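Local coordinates for protein thymidylate synthase A (Bacillus subtilis, PDB 1BKP) that catalyses, as a homodimer, the reductive methylation of dUMP to dTMP, using 5,10-methylenetetrahydrofolate as methyl donor and reductant, at residues K12-N17 and L40-K45; I19-F24 and P36-S41; T28-D33 and H221-H226; A179-M184 and I217-V222; I227-I232 and L273-V278. All blocks are in the same frame, centred on the assembly; numbering follows the deposited sequence.

Contact 1 of 5, residues K12-N17 and L40-K45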
# COMPACT_ATOMS: atom_id res chain seq x y z
N LYS A 12 -13.30 16.89 -7.92
CA LYS A 12 -14.74 17.16 -7.81
C LYS A 12 -15.36 16.35 -6.67
O LYS A 12 -16.25 16.82 -5.96
CB LYS A 12 -15.37 16.75 -9.16
CG LYS A 12 -16.82 17.16 -9.40
CD LYS A 12 -16.90 18.60 -9.88
CE LYS A 12 -18.35 19.02 -10.12
NZ LYS A 12 -18.56 20.49 -10.30
N ASP A 13 -14.84 15.13 -6.49
CA ASP A 13 -15.35 14.27 -5.44
C ASP A 13 -15.01 14.82 -4.07
O ASP A 13 -15.80 14.73 -3.08
CB ASP A 13 -14.77 12.85 -5.59
CG ASP A 13 -15.33 11.90 -4.55
OD1 ASP A 13 -16.56 11.89 -4.45
OD2 ASP A 13 -14.64 11.19 -3.81
N ILE A 14 -13.84 15.45 -3.99
CA ILE A 14 -13.40 16.01 -2.74
C ILE A 14 -14.17 17.30 -2.38
O ILE A 14 -14.68 17.47 -1.21
CB ILE A 14 -11.83 16.30 -2.78
CG1 ILE A 14 -11.06 14.97 -2.83
CG2 ILE A 14 -11.35 17.12 -1.53
CD1 ILE A 14 -9.49 15.20 -3.06
N ILE A 15 -14.33 18.16 -3.40
CA ILE A 15 -15.03 19.41 -3.22
C ILE A 15 -16.44 19.07 -2.86
O ILE A 15 -16.95 19.65 -1.96
CB ILE A 15 -15.08 20.27 -4.49
CG1 ILE A 15 -13.73 20.92 -4.74
CG2 ILE A 15 -16.20 21.30 -4.37
CD1 ILE A 15 -13.66 21.52 -6.14
N ASN A 16 -17.06 18.08 -3.47
CA ASN A 16 -18.43 17.75 -3.14
C ASN A 16 -18.76 16.87 -1.95
O ASN A 16 -19.72 17.10 -1.25
CB ASN A 16 -19.19 17.19 -4.35
CG ASN A 16 -19.13 18.12 -5.55
OD1 ASN A 16 -18.97 19.33 -5.39
ND2 ASN A 16 -19.23 17.55 -6.74
N ASN A 17 -17.90 15.92 -1.66
CA ASN A 17 -18.17 14.93 -0.64
C ASN A 17 -17.09 14.91 0.38
O ASN A 17 -17.11 14.08 1.31
CB ASN A 17 -18.14 13.56 -1.31
CG ASN A 17 -19.22 13.41 -2.33
OD1 ASN A 17 -20.38 13.71 -2.05
ND2 ASN A 17 -18.86 12.98 -3.51
N LEU A 40 -10.38 19.65 3.20
CA LEU A 40 -11.46 18.69 2.90
C LEU A 40 -10.70 17.39 2.42
O LEU A 40 -9.70 17.50 1.70
CB LEU A 40 -12.38 19.11 1.71
CG LEU A 40 -13.20 20.40 1.92
CD1 LEU A 40 -13.98 20.72 0.69
CD2 LEU A 40 -14.10 20.28 3.12
N SER A 41 -11.16 16.19 2.82
CA SER A 41 -10.46 15.01 2.38
C SER A 41 -11.40 13.87 2.17
O SER A 41 -12.54 13.87 2.69
CB SER A 41 -9.40 14.62 3.42
OG SER A 41 -10.06 14.42 4.65
N VAL A 42 -10.91 12.91 1.39
CA VAL A 42 -11.59 11.63 1.10
C VAL A 42 -10.50 10.54 1.26
O VAL A 42 -9.29 10.83 1.32
CB VAL A 42 -12.21 11.50 -0.28
CG1 VAL A 42 -13.38 12.49 -0.42
CG2 VAL A 42 -11.11 11.65 -1.41
N ILE A 43 -10.94 9.33 1.51
CA ILE A 43 -10.04 8.22 1.77
C ILE A 43 -9.99 7.23 0.63
O ILE A 43 -11.04 6.81 0.12
CB ILE A 43 -10.57 7.46 3.04
CG1 ILE A 43 -10.39 8.32 4.32
CG2 ILE A 43 -9.83 6.25 3.33
CD1 ILE A 43 -11.18 7.61 5.54
N SER A 44 -8.76 6.80 0.32
CA SER A 44 -8.49 5.80 -0.64
C SER A 44 -8.97 6.02 -2.06
O SER A 44 -10.04 5.55 -2.45
CB SER A 44 -8.89 4.42 -0.08
OG SER A 44 -8.42 3.37 -0.88
N LYS A 45 -8.13 6.64 -2.88
CA LYS A 45 -8.49 6.88 -4.32
C LYS A 45 -7.37 6.21 -5.14
O LYS A 45 -6.23 6.08 -4.68
CB LYS A 45 -8.50 8.41 -4.65
CG LYS A 45 -9.65 9.14 -3.89
CD LYS A 45 -11.00 8.77 -4.56
CE LYS A 45 -12.17 9.49 -4.02
NZ LYS A 45 -13.30 9.33 -5.03

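Contact 2 of 5, residues I19-F24 and P36-S41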
# COMPACT_ATOMS: atom_id res chain seq x y z
N ILE A 19 -14.64 15.56 3.60
CA ILE A 19 -14.88 15.82 5.00
C ILE A 19 -13.89 16.84 5.57
O ILE A 19 -12.67 16.76 5.36
CB ILE A 19 -14.78 14.46 5.78
CG1 ILE A 19 -15.75 13.46 5.17
CG2 ILE A 19 -15.07 14.68 7.29
CD1 ILE A 19 -15.11 12.17 4.89
N SER A 20 -14.41 17.81 6.35
CA SER A 20 -13.58 18.84 6.87
C SER A 20 -12.82 18.47 8.10
O SER A 20 -13.31 17.71 8.86
CB SER A 20 -14.48 20.06 7.14
OG SER A 20 -13.75 21.00 7.91
N ASP A 21 -11.58 18.94 8.28
CA ASP A 21 -10.87 18.72 9.51
C ASP A 21 -11.08 19.81 10.54
O ASP A 21 -10.27 19.95 11.47
CB ASP A 21 -9.40 18.46 9.31
CG ASP A 21 -8.70 19.57 8.53
OD1 ASP A 21 -9.35 20.59 8.29
OD2 ASP A 21 -7.50 19.37 8.19
N GLU A 22 -12.15 20.59 10.37
CA GLU A 22 -12.49 21.70 11.33
C GLU A 22 -12.63 21.16 12.81
O GLU A 22 -12.36 21.86 13.77
CB GLU A 22 -13.82 22.30 10.90
CG GLU A 22 -13.75 23.43 9.97
CD GLU A 22 -14.97 23.45 9.01
OE1 GLU A 22 -15.92 22.64 9.17
OE2 GLU A 22 -14.94 24.26 8.05
N GLU A 23 -12.96 19.86 12.97
CA GLU A 23 -13.12 19.27 14.28
C GLU A 23 -11.85 19.13 15.09
O GLU A 23 -11.91 18.93 16.34
CB GLU A 23 -13.78 17.91 14.18
CG GLU A 23 -12.91 16.88 13.42
CD GLU A 23 -13.52 15.48 13.41
OE1 GLU A 23 -13.96 15.07 14.49
OE2 GLU A 23 -13.55 14.80 12.33
N PHE A 24 -10.71 19.15 14.39
CA PHE A 24 -9.43 19.02 15.04
C PHE A 24 -8.75 20.35 15.25
O PHE A 24 -9.07 21.34 14.56
CB PHE A 24 -8.53 18.08 14.19
CG PHE A 24 -9.16 16.71 13.93
CD1 PHE A 24 -9.41 15.85 14.96
CD2 PHE A 24 -9.49 16.31 12.66
CE1 PHE A 24 -9.97 14.60 14.74
CE2 PHE A 24 -10.07 15.02 12.41
CZ PHE A 24 -10.30 14.17 13.49
N PRO A 36 -5.78 29.21 11.08
CA PRO A 36 -5.61 27.78 10.78
C PRO A 36 -5.99 27.37 9.35
O PRO A 36 -6.96 27.85 8.77
CB PRO A 36 -6.42 27.07 11.88
CG PRO A 36 -7.37 28.08 12.40
CD PRO A 36 -6.56 29.40 12.32
N ALA A 37 -5.13 26.55 8.78
CA ALA A 37 -5.30 26.07 7.38
C ALA A 37 -6.01 24.69 7.46
O ALA A 37 -5.37 23.71 7.89
CB ALA A 37 -3.92 25.93 6.69
N HIS A 38 -7.30 24.64 7.13
CA HIS A 38 -8.04 23.38 7.21
C HIS A 38 -8.12 22.74 5.82
O HIS A 38 -7.79 23.43 4.80
CB HIS A 38 -9.44 23.63 7.78
CG HIS A 38 -9.43 23.98 9.24
ND1 HIS A 38 -9.18 23.06 10.23
CD2 HIS A 38 -9.57 25.17 9.88
CE1 HIS A 38 -9.16 23.65 11.41
NE2 HIS A 38 -9.40 24.94 11.23
N THR A 39 -8.61 21.50 5.76
CA THR A 39 -8.70 20.77 4.50
C THR A 39 -9.98 19.97 4.42
O THR A 39 -10.70 19.90 5.43
CB THR A 39 -7.59 19.70 4.39
OG1 THR A 39 -7.74 18.73 5.44
CG2 THR A 39 -6.20 20.34 4.48
N LEU A 40 -10.38 19.65 3.20
CA LEU A 40 -11.46 18.69 2.90
C LEU A 40 -10.70 17.39 2.42
O LEU A 40 -9.70 17.50 1.70
CB LEU A 40 -12.38 19.11 1.71
CG LEU A 40 -13.20 20.40 1.92
CD1 LEU A 40 -13.98 20.72 0.69
CD2 LEU A 40 -14.10 20.28 3.12
N SER A 41 -11.16 16.19 2.82
CA SER A 41 -10.46 15.01 2.38
C SER A 41 -11.40 13.87 2.17
O SER A 41 -12.54 13.87 2.69
CB SER A 41 -9.40 14.62 3.42
OG SER A 41 -10.06 14.42 4.65
O HOH W 1 -9.96 16.90 6.05
O HOH W 2 -5.17 20.88 8.15

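Contact 3 of 5, residues T28-D33 and H221-H226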
# COMPACT_ATOMS: atom_id res chain seq x y z
N THR A 28 -1.37 23.44 11.08
CA THR A 28 -0.99 24.17 9.86
C THR A 28 -1.77 25.52 9.86
O THR A 28 -2.92 25.57 10.36
CB THR A 28 -1.52 23.43 8.63
OG1 THR A 28 -2.90 23.10 8.86
CG2 THR A 28 -0.77 22.14 8.35
N LYS A 29 -1.12 26.62 9.44
CA LYS A 29 -1.78 27.94 9.28
C LYS A 29 -1.37 28.67 7.99
O LYS A 29 -0.40 28.31 7.32
CB LYS A 29 -1.61 28.86 10.48
CG LYS A 29 -0.22 28.95 11.00
CD LYS A 29 -0.31 29.29 12.48
CE LYS A 29 1.04 29.23 13.16
NZ LYS A 29 0.96 29.79 14.55
N TRP A 30 -2.20 29.58 7.57
CA TRP A 30 -1.91 30.29 6.37
C TRP A 30 -0.81 31.35 6.57
O TRP A 30 -0.82 32.12 7.51
CB TRP A 30 -3.21 30.94 5.83
CG TRP A 30 -4.24 29.94 5.43
CD1 TRP A 30 -5.47 29.67 6.04
CD2 TRP A 30 -4.12 29.01 4.35
NE1 TRP A 30 -6.09 28.62 5.39
CE2 TRP A 30 -5.28 28.20 4.35
CE3 TRP A 30 -3.13 28.78 3.37
CZ2 TRP A 30 -5.47 27.17 3.40
CZ3 TRP A 30 -3.33 27.76 2.43
CH2 TRP A 30 -4.49 26.97 2.46
N ASP A 31 0.06 31.45 5.60
CA ASP A 31 1.11 32.40 5.60
C ASP A 31 0.57 33.84 5.63
O ASP A 31 0.94 34.63 6.46
CB ASP A 31 1.91 32.20 4.32
CG ASP A 31 3.39 32.33 4.53
OD1 ASP A 31 3.85 32.36 5.71
OD2 ASP A 31 4.10 32.36 3.51
N SER A 32 -0.44 34.14 4.81
CA SER A 32 -0.93 35.52 4.70
C SER A 32 -1.54 36.11 5.94
O SER A 32 -1.67 37.33 6.04
CB SER A 32 -1.97 35.64 3.59
OG SER A 32 -3.20 35.03 3.97
N ASP A 33 -1.94 35.25 6.86
CA ASP A 33 -2.64 35.79 7.98
C ASP A 33 -2.59 35.00 9.26
O ASP A 33 -3.28 35.36 10.20
CB ASP A 33 -4.09 36.09 7.58
CG ASP A 33 -4.92 34.81 7.26
OD1 ASP A 33 -4.41 33.70 7.47
OD2 ASP A 33 -6.08 34.94 6.83
N HIS A 221 -6.34 15.01 0.32
CA HIS A 221 -6.86 16.31 0.85
C HIS A 221 -6.57 17.54 0.07
O HIS A 221 -5.65 17.53 -0.74
CB HIS A 221 -6.36 16.51 2.27
CG HIS A 221 -4.86 16.40 2.41
ND1 HIS A 221 -4.01 17.46 2.26
CD2 HIS A 221 -4.06 15.35 2.76
CE1 HIS A 221 -2.76 17.11 2.50
NE2 HIS A 221 -2.76 15.82 2.81
N VAL A 222 -7.45 18.55 0.21
CA VAL A 222 -7.19 19.83 -0.43
C VAL A 222 -7.46 20.94 0.59
O VAL A 222 -8.40 20.84 1.41
CB VAL A 222 -7.97 20.12 -1.72
CG1 VAL A 222 -7.86 19.06 -2.74
CG2 VAL A 222 -9.34 20.45 -1.49
N TYR A 223 -6.54 21.90 0.68
CA TYR A 223 -6.72 23.04 1.60
C TYR A 223 -7.84 23.90 1.09
O TYR A 223 -7.92 24.12 -0.13
CB TYR A 223 -5.46 23.85 1.77
CG TYR A 223 -4.41 23.10 2.54
CD1 TYR A 223 -3.58 22.19 1.92
CD2 TYR A 223 -4.30 23.25 3.94
CE1 TYR A 223 -2.68 21.40 2.66
CE2 TYR A 223 -3.41 22.50 4.71
CZ TYR A 223 -2.61 21.57 4.06
OH TYR A 223 -1.82 20.75 4.82
N THR A 224 -8.72 24.36 1.99
CA THR A 224 -9.91 25.12 1.52
C THR A 224 -9.62 26.32 0.65
O THR A 224 -10.33 26.53 -0.27
CB THR A 224 -10.82 25.62 2.75
OG1 THR A 224 -9.97 26.35 3.66
CG2 THR A 224 -11.43 24.36 3.46
N ARG A 225 -8.57 27.07 0.93
CA ARG A 225 -8.29 28.24 0.04
C ARG A 225 -7.77 27.86 -1.31
O ARG A 225 -7.49 28.75 -2.14
CB ARG A 225 -7.30 29.20 0.69
CG ARG A 225 -7.86 29.86 1.91
CD ARG A 225 -6.80 30.80 2.55
NE ARG A 225 -7.33 31.47 3.72
CZ ARG A 225 -6.67 32.37 4.46
NH1 ARG A 225 -5.42 32.74 4.16
NH2 ARG A 225 -7.27 32.90 5.51
N HIS A 226 -7.51 26.56 -1.53
CA HIS A 226 -7.05 26.20 -2.87
C HIS A 226 -8.21 25.89 -3.78
O HIS A 226 -8.04 25.77 -4.96
CB HIS A 226 -6.07 25.02 -2.82
CG HIS A 226 -4.77 25.38 -2.20
ND1 HIS A 226 -3.91 24.46 -1.67
CD2 HIS A 226 -4.24 26.60 -1.92
CE1 HIS A 226 -2.88 25.08 -1.09
NE2 HIS A 226 -3.06 26.39 -1.23
O HOH W 3 -8.62 27.03 5.86

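Contact 4 of 5, residues A179-M184 and I217-V222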
# COMPACT_ATOMS: atom_id res chain seq x y z
N ALA A 179 0.89 6.50 -1.95
CA ALA A 179 1.16 7.64 -1.09
C ALA A 179 0.18 7.48 0.11
O ALA A 179 -1.04 7.33 -0.08
CB ALA A 179 0.82 8.95 -1.77
N ARG A 180 0.71 7.69 1.31
CA ARG A 180 -0.13 7.63 2.51
C ARG A 180 -1.03 8.82 2.59
O ARG A 180 -2.13 8.79 3.13
CB ARG A 180 0.80 7.63 3.76
CG ARG A 180 1.80 8.73 3.85
CD ARG A 180 2.31 8.82 5.25
NE ARG A 180 3.29 9.90 5.37
CZ ARG A 180 3.04 11.09 5.85
NH1 ARG A 180 1.80 11.43 6.17
NH2 ARG A 180 4.02 11.98 5.93
N SER A 181 -0.55 9.89 1.98
CA SER A 181 -1.29 11.15 2.02
C SER A 181 -0.87 11.98 0.80
O SER A 181 0.25 11.80 0.36
CB SER A 181 -0.82 11.95 3.27
OG SER A 181 -1.65 13.06 3.28
N ASN A 182 -1.73 12.83 0.25
CA ASN A 182 -1.23 13.72 -0.84
C ASN A 182 -2.04 14.99 -0.82
O ASN A 182 -3.30 14.97 -0.80
CB ASN A 182 -1.49 13.07 -2.20
CG ASN A 182 -0.24 12.89 -3.13
OD1 ASN A 182 -0.44 12.59 -4.25
ND2 ASN A 182 0.99 13.05 -2.65
N ASP A 183 -1.35 16.13 -0.85
CA ASP A 183 -2.03 17.44 -1.01
C ASP A 183 -2.35 17.35 -2.50
O ASP A 183 -1.40 17.34 -3.35
CB ASP A 183 -0.97 18.53 -0.73
CG ASP A 183 -1.43 19.91 -1.10
OD1 ASP A 183 -2.38 20.09 -1.87
OD2 ASP A 183 -0.90 20.85 -0.50
N MET A 184 -3.64 17.22 -2.84
CA MET A 184 -4.05 17.08 -4.23
C MET A 184 -3.76 18.22 -5.16
O MET A 184 -3.60 17.99 -6.35
CB MET A 184 -5.52 16.71 -4.34
CG MET A 184 -5.80 15.34 -3.62
SD MET A 184 -4.83 13.99 -4.32
CE MET A 184 -5.65 13.81 -5.86
N ILE A 217 -3.70 6.55 -3.34
CA ILE A 217 -3.46 7.60 -2.31
C ILE A 217 -4.38 7.28 -1.12
O ILE A 217 -5.54 6.92 -1.33
CB ILE A 217 -3.88 8.99 -2.76
CG1 ILE A 217 -3.20 9.44 -4.06
CG2 ILE A 217 -3.42 10.04 -1.71
CD1 ILE A 217 -4.14 9.35 -5.20
N GLY A 218 -3.83 7.33 0.09
CA GLY A 218 -4.65 7.07 1.29
C GLY A 218 -5.43 8.30 1.72
O GLY A 218 -6.55 8.47 1.35
N ASP A 219 -4.81 9.27 2.39
CA ASP A 219 -5.62 10.46 2.75
C ASP A 219 -5.50 11.50 1.60
O ASP A 219 -4.45 12.07 1.41
CB ASP A 219 -5.08 11.05 4.00
CG ASP A 219 -6.02 12.11 4.57
OD1 ASP A 219 -6.07 13.19 4.00
OD2 ASP A 219 -6.78 11.85 5.49
N CYS A 220 -6.57 11.70 0.86
CA CYS A 220 -6.61 12.62 -0.26
C CYS A 220 -7.16 13.97 0.23
O CYS A 220 -8.34 14.06 0.48
CB CYS A 220 -7.61 12.03 -1.20
SG CYS A 220 -7.33 12.35 -2.86
N HIS A 221 -6.34 15.01 0.32
CA HIS A 221 -6.86 16.31 0.85
C HIS A 221 -6.57 17.54 0.07
O HIS A 221 -5.65 17.53 -0.74
CB HIS A 221 -6.36 16.51 2.27
CG HIS A 221 -4.86 16.40 2.41
ND1 HIS A 221 -4.01 17.46 2.26
CD2 HIS A 221 -4.06 15.35 2.76
CE1 HIS A 221 -2.76 17.11 2.50
NE2 HIS A 221 -2.76 15.82 2.81
N VAL A 222 -7.45 18.55 0.21
CA VAL A 222 -7.19 19.83 -0.43
C VAL A 222 -7.46 20.94 0.59
O VAL A 222 -8.40 20.84 1.41
CB VAL A 222 -7.97 20.12 -1.72
CG1 VAL A 222 -7.86 19.06 -2.74
CG2 VAL A 222 -9.34 20.45 -1.49

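Contact 5 of 5, residues I227-I232 and L273-V278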
# COMPACT_ATOMS: atom_id res chain seq x y z
N ILE A 227 -9.41 25.77 -3.18
CA ILE A 227 -10.60 25.39 -3.92
C ILE A 227 -10.97 26.27 -5.15
O ILE A 227 -11.27 25.74 -6.24
CB ILE A 227 -11.76 25.19 -2.94
CG1 ILE A 227 -11.52 23.90 -2.14
CG2 ILE A 227 -13.12 25.10 -3.74
CD1 ILE A 227 -12.42 23.83 -1.01
N ASP A 228 -10.99 27.60 -4.97
CA ASP A 228 -11.30 28.43 -6.11
C ASP A 228 -10.44 28.18 -7.32
O ASP A 228 -10.97 28.11 -8.43
CB ASP A 228 -11.34 29.94 -5.81
CG ASP A 228 -11.57 30.78 -7.13
OD1 ASP A 228 -12.63 30.59 -7.81
OD2 ASP A 228 -10.65 31.56 -7.54
N ASN A 229 -9.11 28.09 -7.14
CA ASN A 229 -8.20 27.86 -8.28
C ASN A 229 -8.48 26.48 -8.88
O ASN A 229 -8.43 26.33 -10.10
CB ASN A 229 -6.73 27.82 -7.85
CG ASN A 229 -6.10 29.20 -7.73
OD1 ASN A 229 -6.66 30.20 -8.15
ND2 ASN A 229 -4.97 29.25 -7.06
N LEU A 230 -8.85 25.48 -8.05
CA LEU A 230 -9.04 24.13 -8.60
C LEU A 230 -10.30 24.14 -9.47
O LEU A 230 -10.39 23.41 -10.48
CB LEU A 230 -9.16 23.08 -7.46
CG LEU A 230 -7.89 22.82 -6.69
CD1 LEU A 230 -8.18 21.91 -5.44
CD2 LEU A 230 -6.91 22.16 -7.68
N LYS A 231 -11.27 24.93 -9.05
CA LYS A 231 -12.53 25.07 -9.80
C LYS A 231 -12.17 25.68 -11.14
O LYS A 231 -12.76 25.32 -12.14
CB LYS A 231 -13.53 25.98 -9.05
CG LYS A 231 -14.33 25.23 -7.94
CD LYS A 231 -15.33 26.23 -7.37
CE LYS A 231 -15.95 25.79 -6.07
NZ LYS A 231 -17.11 24.92 -6.31
N ILE A 232 -11.28 26.68 -11.15
CA ILE A 232 -10.80 27.24 -12.42
C ILE A 232 -10.15 26.17 -13.27
O ILE A 232 -10.52 25.99 -14.44
CB ILE A 232 -9.74 28.37 -12.20
CG1 ILE A 232 -10.44 29.62 -11.68
CG2 ILE A 232 -8.91 28.71 -13.54
CD1 ILE A 232 -9.34 30.62 -11.21
N LEU A 273 -1.67 30.92 -8.73
CA LEU A 273 -0.86 31.05 -7.52
C LEU A 273 -1.68 30.43 -6.36
O LEU A 273 -2.80 30.78 -6.16
CB LEU A 273 -0.64 32.55 -7.18
CG LEU A 273 0.49 33.33 -7.93
CD1 LEU A 273 0.65 32.88 -9.25
CD2 LEU A 273 0.27 34.85 -7.93
N PHE A 274 -1.11 29.47 -5.67
CA PHE A 274 -1.78 28.85 -4.53
C PHE A 274 -1.13 29.35 -3.23
O PHE A 274 0.08 29.30 -3.04
CB PHE A 274 -1.55 27.34 -4.63
CG PHE A 274 -2.24 26.71 -5.79
CD1 PHE A 274 -3.57 26.25 -5.65
CD2 PHE A 274 -1.59 26.54 -7.00
CE1 PHE A 274 -4.27 25.65 -6.66
CE2 PHE A 274 -2.31 25.92 -8.06
CZ PHE A 274 -3.64 25.48 -7.88
N GLU A 275 -1.97 29.84 -2.35
CA GLU A 275 -1.60 30.32 -1.02
C GLU A 275 -0.78 29.25 -0.30
O GLU A 275 -1.11 28.07 -0.35
CB GLU A 275 -2.89 30.55 -0.22
CG GLU A 275 -4.07 31.43 -0.88
CD GLU A 275 -4.71 30.98 -2.28
OE1 GLU A 275 -4.76 29.79 -2.71
OE2 GLU A 275 -5.19 31.91 -2.97
N VAL A 276 0.28 29.68 0.37
CA VAL A 276 1.16 28.80 1.15
C VAL A 276 0.59 28.45 2.54
O VAL A 276 0.17 29.35 3.28
CB VAL A 276 2.51 29.49 1.45
CG1 VAL A 276 3.59 28.91 0.64
CG2 VAL A 276 2.42 30.95 1.14
N ALA A 277 0.61 27.16 2.90
CA ALA A 277 0.15 26.70 4.21
C ALA A 277 1.36 26.10 4.92
O ALA A 277 1.90 25.06 4.48
CB ALA A 277 -1.00 25.65 4.08
N VAL A 278 1.76 26.75 6.01
CA VAL A 278 2.93 26.40 6.81
C VAL A 278 2.66 25.41 7.99
O VAL A 278 2.34 25.85 9.10
CB VAL A 278 3.60 27.74 7.34
CG1 VAL A 278 4.83 27.47 8.16
CG2 VAL A 278 3.99 28.64 6.19
OXT VAL A 278 2.80 24.18 7.83

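Contact 1 of 5, residues K12-N17 and L40-K45
Asp13 opens the contact with a salt bridge, its OD2 lying 2.6 Å from Lys45 NZ. The aspartate CG stands anti to the backbone N (chi1 -177°), and the ammonium comes to OD2 from above the carboxylate plane, 55° out of it. The other oxygen, Asp13 OD1, accepts a bond from Asn17 ND2 at 2.7 Å, so that both ends of the carboxylate are held and its rotation is restrained. A long lysine suits the far side, since its flexible chain can span from the strand to the helix. One residue on, the branched Ile14 packs between Val42 and Leu40: Ile14 CG1 meets Val42 CG2 at 3.6 Å, while Ile14 CG2 rests on Leu40 CB at 3.9 Å. Here helix 3-17 lies across strand 39-49 of the six-stranded mixed sheet of the thymidylate synthase fold, the local axes 7.4 Å apart at an angle of 116°. Ile14 also touches Cys220 on the adjacent strand. Further along, Ile15 points away from the strand and touches Met234 of helix 227-235, yet Ile15 O is still approached by Leu40 CD1 at 4.1 Å. At the helix end Asn17 contributes its carbonyl O, 4.4 Å from Val42 CG1.

Contact 2 of 5, residues I19-F24 and P36-S41
Ile19 and Ser41 form an antiparallel hydrogen-bonded pair, and Ser20 with Leu40 the next, non-hydrogen-bonded one; together they add the short strand 19-20 to strand 39-49 as an outermost strand of the mixed sheet within this chain. Among backbone bonds, Ile19 N to Ser41 O is short and nearly straight (2.8 Å, 174°), Ser41 N returns a bond to Ile19 O, and Asp21 N continues the pattern to Thr39 O.

Side-chain hydrogen bonds centre on Asp21, whose short side chain brings its carboxylate to Thr39 and His38. Asp21 OD1 is gripped from opposite faces of the carboxylate plane, by Thr39 N at 2.8 Å on the syn side and by His38 ND1 at 3.1 Å from above the plane. Ser20 OG accepts from Glu22 N at 3.0 Å, an ST turn that immediately precedes the type I turn from Asp21 to Phe24.

Water adds two links: one molecule joins Ile19 O, Thr39 OG1 and Ser41 OG, the last also bonded to Lys169 of the second subunit, and another bridges Asp21 OD2 and Ala37 O.

Apolar contact is sparser. Ser20 CB touches Leu40 CD2 at 4.0 Å, and Glu22 CA lies over a face of the His38 ring in a CH-pi contact, 4.1 Å from its centroid.

Contact 3 of 5, residues T28-D33 and H221-H226
Trp30 and Arg225 lie flat on each other, indole and guanidinium planes only 8° apart and the stacked centres 3.7 Å apart. The two side chains run past one another in opposite directions. Arginine suits this place because its chain, extended from CG to NE, lays both hydrocarbon and charge over one indole face: Arg225 CD stands 3.5 Å above the Trp30 plane, over the ring centre, as a CH-pi contact, and Arg225 CZ follows as a cation-pi partner. Lying flat leaves the guanidinium edge for polar groups. There Asp33 reaches in tip to tip, Asp33 OD2 receiving Arg225 NH2 at 2.7 Å on its syn side, with the carboxylate turned 66° from the guanidinium; Ser32 OG accepts a weak bond from Arg225 NH1.

The far rim of the indole meets the strand end. Trp30 CH2 presses on Tyr223 CB at 3.3 Å, and the six-membered ring turns its edge toward the face of His226 in an offset edge-to-face pair, planes at 74°. His226 NE2 is itself bonded to Glu275 O. Trp30 NE1 donates at the ring edge to a water lying in the indole plane, 3.0 Å away, which is also hydrogen-bonded to Thr224 OG1.

Trp30, Tyr223 and His226 thus make an aromatic cluster beside the predicted substrate sites: Tyr223 is predicted to bind the dUMP of the other subunit, and Trp30 packs on Ala277, a predicted folate-binding residue.

Contact 4 of 5, residues A179-M184 and I217-V222
Ser181 pairs with Asp219, and Asp183 with His221, on one face of two neighbouring parallel strands, part of the beta-alpha-beta unit of strand 172-183, helix 188-206 and strand 209-223. The backbones pack tightly. Met184 N bonds His221 O at 2.9 Å and 172°, and Asp219 N bonds Arg180 O at 2.8 Å. Gly218 CA lies 3.6 Å from Arg180 O, and glycine suits the place because a CB would run into that oxygen. On the opposite face Ile217 crosses Asn182 at about a right angle, Ile217 CG2 on Asn182 CB at 3.6 Å.

The His221 side is polar but also buried; the less enclosed part is Asp183, the one partly exposed residue. Asn182 O lies over one face of the His221 ring, 3.6 Å from its plane. Buried His221 ND1 has no partner in the model. The imidazole is thus restrained by this carbonyl and by a weak bond from His221 NE2 to Ser181 OG at 3.0 Å, which would steady two residues predicted to bind dUMP of the other subunit.

Contact 5 of 5, residues I227-I232 and L273-V278
Asn229 ND2 donates to Leu273 O at 2.8 Å, the one hydrogen bond between residues 227-232 and 273-278. The acceptor lies in the amide plane, 2° out of it, but the nitrogen stands well above the carbonyl plane of Leu273, and the N-H...O angle is a bent 137°. The asparagine CG is anti to its own carbonyl carbon and beside the backbone N (chi1 -84°).

Asparagine suits the spot because it offers both a donor for Leu273 O and a CB that touches Phe274. Over one face of that ring Asn229 ND2 sits 3.6 Å above the plane, displaced toward the rim, with amide and ring nearly perpendicular, while Asn229 CB touches Phe274 CE1 at 3.5 Å. Leu230 CD2 makes a looser contact with Phe274 CE1 at 4.5 Å.

Phe274 also meets His226 edge-to-face. Helix 227-235 is thus fastened on this side to the irregular C-terminal chain, while Leu230 packs on Val222 of strand 209-223 and on Tyr7 and Ile11 of helix 3-17.

How the contacts relate
Contacts 1, 2, 3 and 4 all reach the six-stranded mixed sheet, in which strands 19-20, 39-49, 209-223 and 172-183 are successive neighbours. Contacts 1 and 2 share Leu40 and Ser41, their centres about 12 Å apart; contacts 3 and 4 share His221 and Val222 on strand 209-223. Contact 5 lies off the sheet, on the helix that follows this strand, its centre about 8 Å from that of contact 3. Along the chain, contacts 1 and 2 close before contacts 4 and 5 open, whereas contact 3 spans from the early loop to strand 209-223. Contacts 3, 4 and 5 hold residues of the predicted dUMP or folate sites, while contacts 1 and 2 join helix 3-17 and strand 19-20 to the same sheet; contacts 1 to 4 also touch the second subunit.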